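Long-range contact in microcin B17-processing protein McbB (Escherichia coli str. K-12 substr. MG1655, PDB 6GRH), which is needed to process the inactive microcin B17 precursor McbA into the active antibiotic peptide: residues I169-D181 against L229-S242. Residues are numbered along the deposited sequence; the frame is centred on the assembly and turned at random.
Sequences IQSYYLKESFRID and LPALALGESERGFS
Tyr172 meets Leu229 obliquely: the CD1 methyl of Leu229 comes to 3.8 Å from Tyr172 CD2, while Arg179 CB packs over one face of the ring. At the far end of that ring, Tyr172 OH donates to Asp181 OD1 on its syn lone pair, a bond that ties the phenol to the residue following strand 177-180.

Tyr173 carries much of the contact. A chi1 of -60° swings its ring to the side of its own backbone N, where it lies between two residues: Leu234 CD1 sits over one face, 3.7 Å from the ring centroid and 19° off the normal, a CH-pi contact, and Phe178 CD1 lies against the opposite face. The hydroxyl reaches past this layer to Ser242, OH to OG 2.7 Å, with OG at the ring's edge near its plane. Ser242 OG in turn donates to Glu238 O, one turn back in the helix. A water lies within hydrogen-bonding distance of both Tyr173 O and Leu229 O.

Leu174 adds a looser apolar touch, CD1 to Leu229 CD2 at 4.2 Å. Lys175 fixes the backbones: its N donates to Pro230 O at 2.8 Å, almost straight at 172°, and its O accepts from Leu232 N at 2.9 Å. Beyond it, Glu176 and Leu232 run side by side, CG to CD1 3.6 Å.

Phe178 receives Ser242 on its face, CB lying 4.0 Å from the ring centroid. Leu245 and Ile246, further along helix 236-254, also touch this ring.

Strands 167-174 and 177-180, antiparallel and paired by backbone bonds such as Arg179 N to Tyr172 O, form a beta-hairpin in the middle of the mixed sheet; its type II' turn, 174-177, is joined by a single beta bridge to the loop before helix 236-254, with Tyr173 and Phe178 packed against that helix's first turns.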
ATOM      1  N   ILE B 169      24.940  -0.841  -5.406  1.00 24.48           N
ATOM      2  CA  ILE B 169      24.000  -1.502  -4.507  1.00 25.26           C
ATOM      3  C   ILE B 169      24.554  -1.242  -3.137  1.00 24.79           C
ATOM      4  O   ILE B 169      25.765  -1.211  -2.974  1.00 25.28           O
ATOM      5  CB  ILE B 169      23.923  -3.015  -4.774  1.00 26.33           C
ATOM      6  CG1 ILE B 169      23.211  -3.223  -6.102  1.00 28.04           C
ATOM      7  CG2 ILE B 169      23.170  -3.745  -3.656  1.00 26.32           C
ATOM      8  CD1 ILE B 169      23.373  -4.595  -6.684  1.00 29.60           C
ATOM      9  N   GLN B 170      23.672  -0.981  -2.185  1.00 24.00           N
ATOM     10  CA  GLN B 170      24.052  -0.743  -0.810  1.00 24.41           C
ATOM     11  C   GLN B 170      23.336  -1.716   0.069  1.00 24.12           C
ATOM     12  O   GLN B 170      22.123  -1.923  -0.103  1.00 24.27           O
ATOM     13  CB  GLN B 170      23.686   0.669  -0.346  1.00 24.62           C
ATOM     14  CG  GLN B 170      24.223   1.814  -1.177  1.00 24.93           C
ATOM     15  CD  GLN B 170      23.478   2.089  -2.477  1.00 24.87           C
ATOM     16  OE1 GLN B 170      24.090   2.530  -3.443  1.00 25.80           O
ATOM     17  NE2 GLN B 170      22.180   1.908  -2.493  1.00 23.58           N
ATOM     18  N   SER B 171      24.050  -2.259   1.047  1.00 23.55           N
ATOM     19  CA  SER B 171      23.443  -3.152   2.027  1.00 23.36           C
ATOM     20  C   SER B 171      23.882  -2.797   3.445  1.00 23.41           C
ATOM     21  O   SER B 171      24.971  -2.311   3.674  1.00 23.65           O
ATOM     22  CB  SER B 171      23.709  -4.625   1.671  1.00 22.75           C
ATOM     23  OG  SER B 171      25.074  -4.951   1.753  1.00 22.98           O
ATOM     24  N   TYR B 172      22.973  -2.977   4.389  1.00 23.27           N
ATOM     25  CA  TYR B 172      23.103  -2.420   5.738  1.00 23.95           C
ATOM     26  C   TYR B 172      21.953  -3.000   6.585  1.00 24.04           C
ATOM     27  O   TYR B 172      21.058  -3.674   6.052  1.00 22.73           O
ATOM     28  CB  TYR B 172      23.062  -0.860   5.701  1.00 24.18           C
ATOM     29  CG  TYR B 172      21.855  -0.324   4.997  1.00 23.47           C
ATOM     30  CD1 TYR B 172      21.827  -0.206   3.618  1.00 23.38           C
ATOM     31  CD2 TYR B 172      20.698  -0.019   5.702  1.00 23.95           C
ATOM     32  CE1 TYR B 172      20.709   0.246   2.956  1.00 23.33           C
ATOM     33  CE2 TYR B 172      19.567   0.425   5.054  1.00 23.41           C
ATOM     34  CZ  TYR B 172      19.573   0.557   3.693  1.00 23.31           C
ATOM     35  OH  TYR B 172      18.453   0.963   3.048  1.00 23.57           O
ATOM     36  N   TYR B 173      21.999  -2.736   7.883  1.00 24.98           N
ATOM     37  CA  TYR B 173      21.070  -3.286   8.833  1.00 25.58           C
ATOM     38  C   TYR B 173      20.247  -2.172   9.443  1.00 26.39           C
ATOM     39  O   TYR B 173      20.741  -1.099   9.703  1.00 26.15           O
ATOM     40  CB  TYR B 173      21.805  -4.090   9.896  1.00 26.19           C
ATOM     41  CG  TYR B 173      22.589  -5.236   9.297  1.00 25.92           C
ATOM     42  CD1 TYR B 173      22.022  -6.502   9.161  1.00 25.46           C
ATOM     43  CD2 TYR B 173      23.899  -5.041   8.824  1.00 26.08           C
ATOM     44  CE1 TYR B 173      22.741  -7.558   8.597  1.00 25.31           C
ATOM     45  CE2 TYR B 173      24.628  -6.083   8.256  1.00 26.23           C
ATOM     46  CZ  TYR B 173      24.037  -7.350   8.137  1.00 25.80           C
ATOM     47  OH  TYR B 173      24.756  -8.372   7.561  1.00 26.09           O
ATOM     48  N   LEU B 174      18.965  -2.438   9.641  1.00 27.16           N
ATOM     49  CA  LEU B 174      18.063  -1.473  10.236  1.00 28.55           C
ATOM     50  C   LEU B 174      17.119  -2.257  11.102  1.00 29.36           C
ATOM     51  O   LEU B 174      16.418  -3.136  10.590  1.00 27.89           O
ATOM     52  CB  LEU B 174      17.279  -0.699   9.173  1.00 28.71           C
ATOM     53  CG  LEU B 174      16.159   0.238   9.666  1.00 29.56           C
ATOM     54  CD1 LEU B 174      16.710   1.288  10.596  1.00 30.71           C
ATOM     55  CD2 LEU B 174      15.469   0.846   8.457  1.00 29.28           C
ATOM     56  N   LYS B 175      17.169  -1.962  12.399  1.00 30.65           N
ATOM     57  CA  LYS B 175      16.385  -2.630  13.434  1.00 33.36           C
ATOM     58  C   LYS B 175      16.629  -4.142  13.405  1.00 33.31           C
ATOM     59  O   LYS B 175      17.752  -4.563  13.663  1.00 32.93           O
ATOM     60  CB  LYS B 175      14.912  -2.211  13.308  1.00 34.84           C
ATOM     61  CG  LYS B 175      14.749  -0.722  13.598  1.00 36.64           C
ATOM     62  CD  LYS B 175      13.281  -0.347  13.723  1.00 38.95           C
ATOM     63  CE  LYS B 175      13.104   1.097  14.165  1.00 41.15           C
ATOM     64  NZ  LYS B 175      11.831   1.236  14.927  1.00 43.30           N
ATOM     65  N   GLU B 176      15.638  -4.953  13.034  1.00 33.57           N
ATOM     66  CA  GLU B 176      15.842  -6.406  12.939  1.00 33.15           C
ATOM     67  C   GLU B 176      15.927  -6.874  11.488  1.00 30.12           C
ATOM     68  O   GLU B 176      15.717  -8.061  11.215  1.00 28.74           O
ATOM     69  CB  GLU B 176      14.710  -7.128  13.673  1.00 36.57           C
ATOM     70  CG  GLU B 176      14.674  -6.812  15.152  1.00 41.48           C
ATOM     71  CD  GLU B 176      13.475  -7.405  15.874  1.00 46.55           C
ATOM     72  OE1 GLU B 176      12.355  -7.425  15.304  1.00 49.89           O
ATOM     73  OE2 GLU B 176      13.661  -7.838  17.035  1.00 51.53           O
ATOM     74  N   SER B 177      16.204  -5.961  10.550  1.00 27.81           N
ATOM     75  CA  SER B 177      16.271  -6.308   9.147  1.00 26.96           C
ATOM     76  C   SER B 177      17.638  -6.120   8.524  1.00 25.67           C
ATOM     77  O   SER B 177      18.444  -5.275   8.963  1.00 25.86           O
ATOM     78  CB  SER B 177      15.266  -5.502   8.337  1.00 27.42           C
ATOM     79  OG  SER B 177      15.671  -4.143   8.253  1.00 28.77           O
ATOM     80  N   PHE B 178      17.860  -6.906   7.486  1.00 24.07           N
ATOM     81  CA  PHE B 178      18.956  -6.708   6.541  1.00 23.35           C
ATOM     82  C   PHE B 178      18.316  -6.107   5.283  1.00 22.78           C
ATOM     83  O   PHE B 178      17.361  -6.645   4.730  1.00 22.34           O
ATOM     84  CB  PHE B 178      19.656  -8.027   6.277  1.00 22.88           C
ATOM     85  CG  PHE B 178      20.789  -7.935   5.287  1.00 22.65           C
ATOM     86  CD1 PHE B 178      21.781  -6.988   5.435  1.00 22.79           C
ATOM     87  CD2 PHE B 178      20.830  -8.782   4.193  1.00 22.48           C
ATOM     88  CE1 PHE B 178      22.813  -6.893   4.518  1.00 22.93           C
ATOM     89  CE2 PHE B 178      21.861  -8.703   3.272  1.00 22.17           C
ATOM     90  CZ  PHE B 178      22.858  -7.750   3.430  1.00 22.21           C
ATOM     91  N   ARG B 179      18.832  -4.973   4.846  1.00 22.99           N
ATOM     92  CA  ARG B 179      18.314  -4.253   3.681  1.00 23.17           C
ATOM     93  C   ARG B 179      19.288  -4.305   2.532  1.00 22.86           C
ATOM     94  O   ARG B 179      20.472  -4.027   2.710  1.00 23.47           O
ATOM     95  CB  ARG B 179      18.105  -2.781   4.035  1.00 24.13           C
ATOM     96  CG  ARG B 179      17.140  -2.566   5.177  1.00 25.52           C
ATOM     97  CD  ARG B 179      15.738  -2.838   4.721  1.00 26.22           C
ATOM     98  NE  ARG B 179      14.796  -2.638   5.823  1.00 27.42           N
ATOM     99  CZ  ARG B 179      13.477  -2.508   5.689  1.00 28.07           C
ATOM    100  NH1 ARG B 179      12.886  -2.516   4.495  1.00 27.89           N
ATOM    101  NH2 ARG B 179      12.752  -2.331   6.782  1.00 29.14           N
ATOM    102  N   ILE B 180      18.796  -4.626   1.348  1.00 22.41           N
ATOM    103  CA  ILE B 180      19.587  -4.496   0.152  1.00 22.55           C
ATOM    104  C   ILE B 180      18.816  -3.508  -0.714  1.00 22.23           C
ATOM    105  O   ILE B 180      17.694  -3.785  -1.139  1.00 21.56           O
ATOM    106  CB  ILE B 180      19.768  -5.829  -0.595  1.00 22.64           C
ATOM    107  CG1 ILE B 180      20.458  -6.873   0.301  1.00 22.99           C
ATOM    108  CG2 ILE B 180      20.540  -5.592  -1.894  1.00 22.68           C
ATOM    109  CD1 ILE B 180      20.428  -8.259  -0.292  1.00 23.30           C
ATOM    110  N   ASP B 181      19.424  -2.361  -0.997  1.00 22.12           N
ATOM    111  CA  ASP B 181      18.758  -1.379  -1.827  1.00 22.09           C
ATOM    112  C   ASP B 181      18.612  -1.886  -3.253  1.00 21.83           C
ATOM    113  O   ASP B 181      19.335  -2.782  -3.707  1.00 22.38           O
ATOM    114  CB  ASP B 181      19.521  -0.040  -1.836  1.00 22.46           C
ATOM    115  CG  ASP B 181      19.504   0.664  -0.505  1.00 22.99           C
ATOM    116  OD1 ASP B 181      18.643   0.332   0.370  1.00 22.58           O
ATOM    117  OD2 ASP B 181      20.378   1.571  -0.338  1.00 23.65           O
ATOM    118  N   LEU B 229      22.127   4.336  12.117  1.00 38.50           N
ATOM    119  CA  LEU B 229      20.881   3.563  12.159  1.00 38.07           C
ATOM    120  C   LEU B 229      20.909   2.564  13.301  1.00 38.52           C
ATOM    121  O   LEU B 229      21.879   1.822  13.415  1.00 39.70           O
ATOM    122  CB  LEU B 229      20.693   2.785  10.861  1.00 37.14           C
ATOM    123  CG  LEU B 229      20.563   3.575   9.568  1.00 36.72           C
ATOM    124  CD1 LEU B 229      20.572   2.632   8.367  1.00 36.87           C
ATOM    125  CD2 LEU B 229      19.319   4.458   9.571  1.00 36.60           C
ATOM    126  N   PRO B 230      19.847   2.525  14.133  1.00 38.46           N
ATOM    127  CA  PRO B 230      19.782   1.470  15.129  1.00 38.72           C
ATOM    128  C   PRO B 230      19.554   0.075  14.466  1.00 36.90           C
ATOM    129  O   PRO B 230      18.887  -0.034  13.419  1.00 33.83           O
ATOM    130  CB  PRO B 230      18.602   1.896  16.024  1.00 39.77           C
ATOM    131  CG  PRO B 230      17.715   2.662  15.121  1.00 39.84           C
ATOM    132  CD  PRO B 230      18.604   3.328  14.096  1.00 39.15           C
ATOM    133  N   ALA B 231      20.151  -0.950  15.060  1.00 37.08           N
ATOM    134  CA  ALA B 231      20.031  -2.325  14.572  1.00 37.39           C
ATOM    135  C   ALA B 231      20.418  -3.313  15.635  1.00 38.26           C
ATOM    136  O   ALA B 231      21.129  -2.964  16.563  1.00 38.23           O
ATOM    137  CB  ALA B 231      20.908  -2.559  13.350  1.00 36.77           C
ATOM    138  N   LEU B 232      19.933  -4.548  15.515  0.50 38.44           N
ATOM    139  CA  LEU B 232      20.283  -5.593  16.474  0.50 39.82           C
ATOM    140  C   LEU B 232      21.723  -6.014  16.224  0.50 39.21           C
ATOM    141  O   LEU B 232      22.219  -5.927  15.101  0.50 37.31           O
ATOM    142  CB  LEU B 232      19.354  -6.807  16.367  0.50 40.36           C
ATOM    143  CG  LEU B 232      17.975  -6.755  17.045  0.50 41.23           C
ATOM    144  CD1 LEU B 232      17.402  -8.162  17.088  0.50 42.00           C
ATOM    145  CD2 LEU B 232      18.010  -6.172  18.449  0.50 42.76           C
ATOM    146  N   ALA B 233      22.372  -6.453  17.297  1.00 40.35           N
ATOM    147  CA  ALA B 233      23.752  -6.949  17.271  1.00 40.86           C
ATOM    148  C   ALA B 233      23.828  -8.223  16.419  1.00 40.09           C
ATOM    149  O   ALA B 233      22.966  -9.084  16.496  1.00 41.30           O
ATOM    150  CB  ALA B 233      24.251  -7.214  18.690  1.00 42.67           C
ATOM    151  N   LEU B 234      24.859  -8.324  15.598  1.00 38.94           N
ATOM    152  CA  LEU B 234      24.983  -9.406  14.658  1.00 38.62           C
ATOM    153  C   LEU B 234      25.802 -10.539  15.232  1.00 38.95           C
ATOM    154  O   LEU B 234      26.795 -10.297  15.907  1.00 40.54           O
ATOM    155  CB  LEU B 234      25.617  -8.915  13.357  1.00 38.09           C
ATOM    156  CG  LEU B 234      24.809  -7.872  12.590  1.00 37.95           C
ATOM    157  CD1 LEU B 234      25.590  -7.440  11.359  1.00 37.72           C
ATOM    158  CD2 LEU B 234      23.472  -8.434  12.164  1.00 37.74           C
ATOM    159  N   GLY B 235      25.366 -11.769  14.961  1.00 37.12           N
ATOM    160  CA  GLY B 235      26.121 -12.968  15.273  1.00 37.14           C
ATOM    161  C   GLY B 235      26.573 -13.593  13.976  1.00 35.68           C
ATOM    162  O   GLY B 235      26.226 -13.080  12.883  1.00 33.59           O
ATOM    163  N   GLU B 236      27.319 -14.703  14.085  1.00 35.91           N
ATOM    164  CA  GLU B 236      27.782 -15.449  12.924  1.00 35.53           C
ATOM    165  C   GLU B 236      26.623 -15.862  12.007  1.00 32.83           C
ATOM    166  O   GLU B 236      26.751 -15.776  10.786  1.00 31.49           O
ATOM    167  CB  GLU B 236      28.611 -16.690  13.307  1.00 38.37           C
ATOM    168  CG  GLU B 236      29.350 -17.336  12.122  1.00 40.19           C
ATOM    169  CD  GLU B 236      29.772 -18.816  12.279  1.00 43.16           C
ATOM    170  OE1 GLU B 236      30.376 -19.223  13.294  1.00 44.74           O
ATOM    171  OE2 GLU B 236      29.518 -19.603  11.326  1.00 45.66           O
ATOM    172  N   SER B 237      25.496 -16.300  12.565  1.00 31.69           N
ATOM    173  CA  SER B 237      24.421 -16.789  11.694  1.00 30.29           C
ATOM    174  C   SER B 237      23.792 -15.659  10.864  1.00 28.73           C
ATOM    175  O   SER B 237      23.480 -15.860   9.704  1.00 26.81           O
ATOM    176  CB  SER B 237      23.360 -17.551  12.485  1.00 30.75           C
ATOM    177  OG  SER B 237      22.584 -16.649  13.250  1.00 30.94           O
ATOM    178  N   GLU B 238      23.621 -14.465  11.449  1.00 29.31           N
ATOM    179  CA  GLU B 238      23.087 -13.327  10.703  1.00 28.87           C
ATOM    180  C   GLU B 238      24.038 -12.942   9.553  1.00 27.57           C
ATOM    181  O   GLU B 238      23.605 -12.665   8.440  1.00 25.96           O
ATOM    182  CB  GLU B 238      22.839 -12.112  11.593  1.00 30.45           C
ATOM    183  CG  GLU B 238      21.614 -12.221  12.490  1.00 32.38           C
ATOM    184  CD  GLU B 238      21.809 -13.079  13.730  1.00 34.43           C
ATOM    185  OE1 GLU B 238      22.963 -13.417  14.095  1.00 36.11           O
ATOM    186  OE2 GLU B 238      20.779 -13.451  14.337  1.00 36.13           O
ATOM    187  N   ARG B 239      25.331 -12.953   9.838  1.00 27.94           N
ATOM    188  CA  ARG B 239      26.335 -12.693   8.794  1.00 28.03           C
ATOM    189  C   ARG B 239      26.284 -13.720   7.656  1.00 26.61           C
ATOM    190  O   ARG B 239      26.379 -13.343   6.490  1.00 25.25           O
ATOM    191  CB  ARG B 239      27.747 -12.611   9.377  1.00 29.15           C
ATOM    192  CG  ARG B 239      27.951 -11.426  10.265  1.00 30.86           C
ATOM    193  CD  ARG B 239      29.355 -11.340  10.815  1.00 32.88           C
ATOM    194  NE  ARG B 239      29.463 -10.113  11.597  1.00 34.18           N
ATOM    195  CZ  ARG B 239      29.402 -10.029  12.926  1.00 36.89           C
ATOM    196  NH1 ARG B 239      29.308 -11.118  13.714  1.00 39.04           N
ATOM    197  NH2 ARG B 239      29.477  -8.839  13.492  1.00 37.67           N
ATOM    198  N   GLY B 240      26.095 -14.996   8.004  1.00 27.22           N
ATOM    199  CA  GLY B 240      26.008 -16.088   6.996  1.00 27.13           C
ATOM    200  C   GLY B 240      24.795 -15.968   6.098  1.00 26.41           C
ATOM    201  O   GLY B 240      24.885 -16.093   4.882  1.00 25.43           O
ATOM    202  N   PHE B 241      23.660 -15.675   6.713  1.00 26.99           N
ATOM    203  CA  PHE B 241      22.404 -15.400   6.006  1.00 26.79           C
ATOM    204  C   PHE B 241      22.582 -14.232   5.052  1.00 25.12           C
ATOM    205  O   PHE B 241      22.253 -14.335   3.871  1.00 24.30           O
ATOM    206  CB  PHE B 241      21.332 -15.098   7.064  1.00 28.58           C
ATOM    207  CG  PHE B 241      19.938 -14.917   6.530  1.00 30.18           C
ATOM    208  CD1 PHE B 241      19.121 -16.019   6.242  1.00 31.80           C
ATOM    209  CD2 PHE B 241      19.411 -13.654   6.387  1.00 31.27           C
ATOM    210  CE1 PHE B 241      17.804 -15.849   5.800  1.00 31.76           C
ATOM    211  CE2 PHE B 241      18.102 -13.475   5.955  1.00 32.38           C
ATOM    212  CZ  PHE B 241      17.297 -14.569   5.653  1.00 31.97           C
ATOM    213  N   SER B 242      23.142 -13.139   5.569  1.00 24.67           N
ATOM    214  CA  SER B 242      23.443 -11.937   4.762  1.00 23.96           C
ATOM    215  C   SER B 242      24.359 -12.254   3.579  1.00 23.58           C
ATOM    216  O   SER B 242      24.121 -11.832   2.455  1.00 22.94           O
ATOM    217  CB  SER B 242      24.113 -10.874   5.639  1.00 24.49           C
ATOM    218  OG  SER B 242      23.248 -10.442   6.689  1.00 25.03           O
TER
HETATM  219  O   HOH W   1      22.675  -0.296  11.425  1.00 45.39           O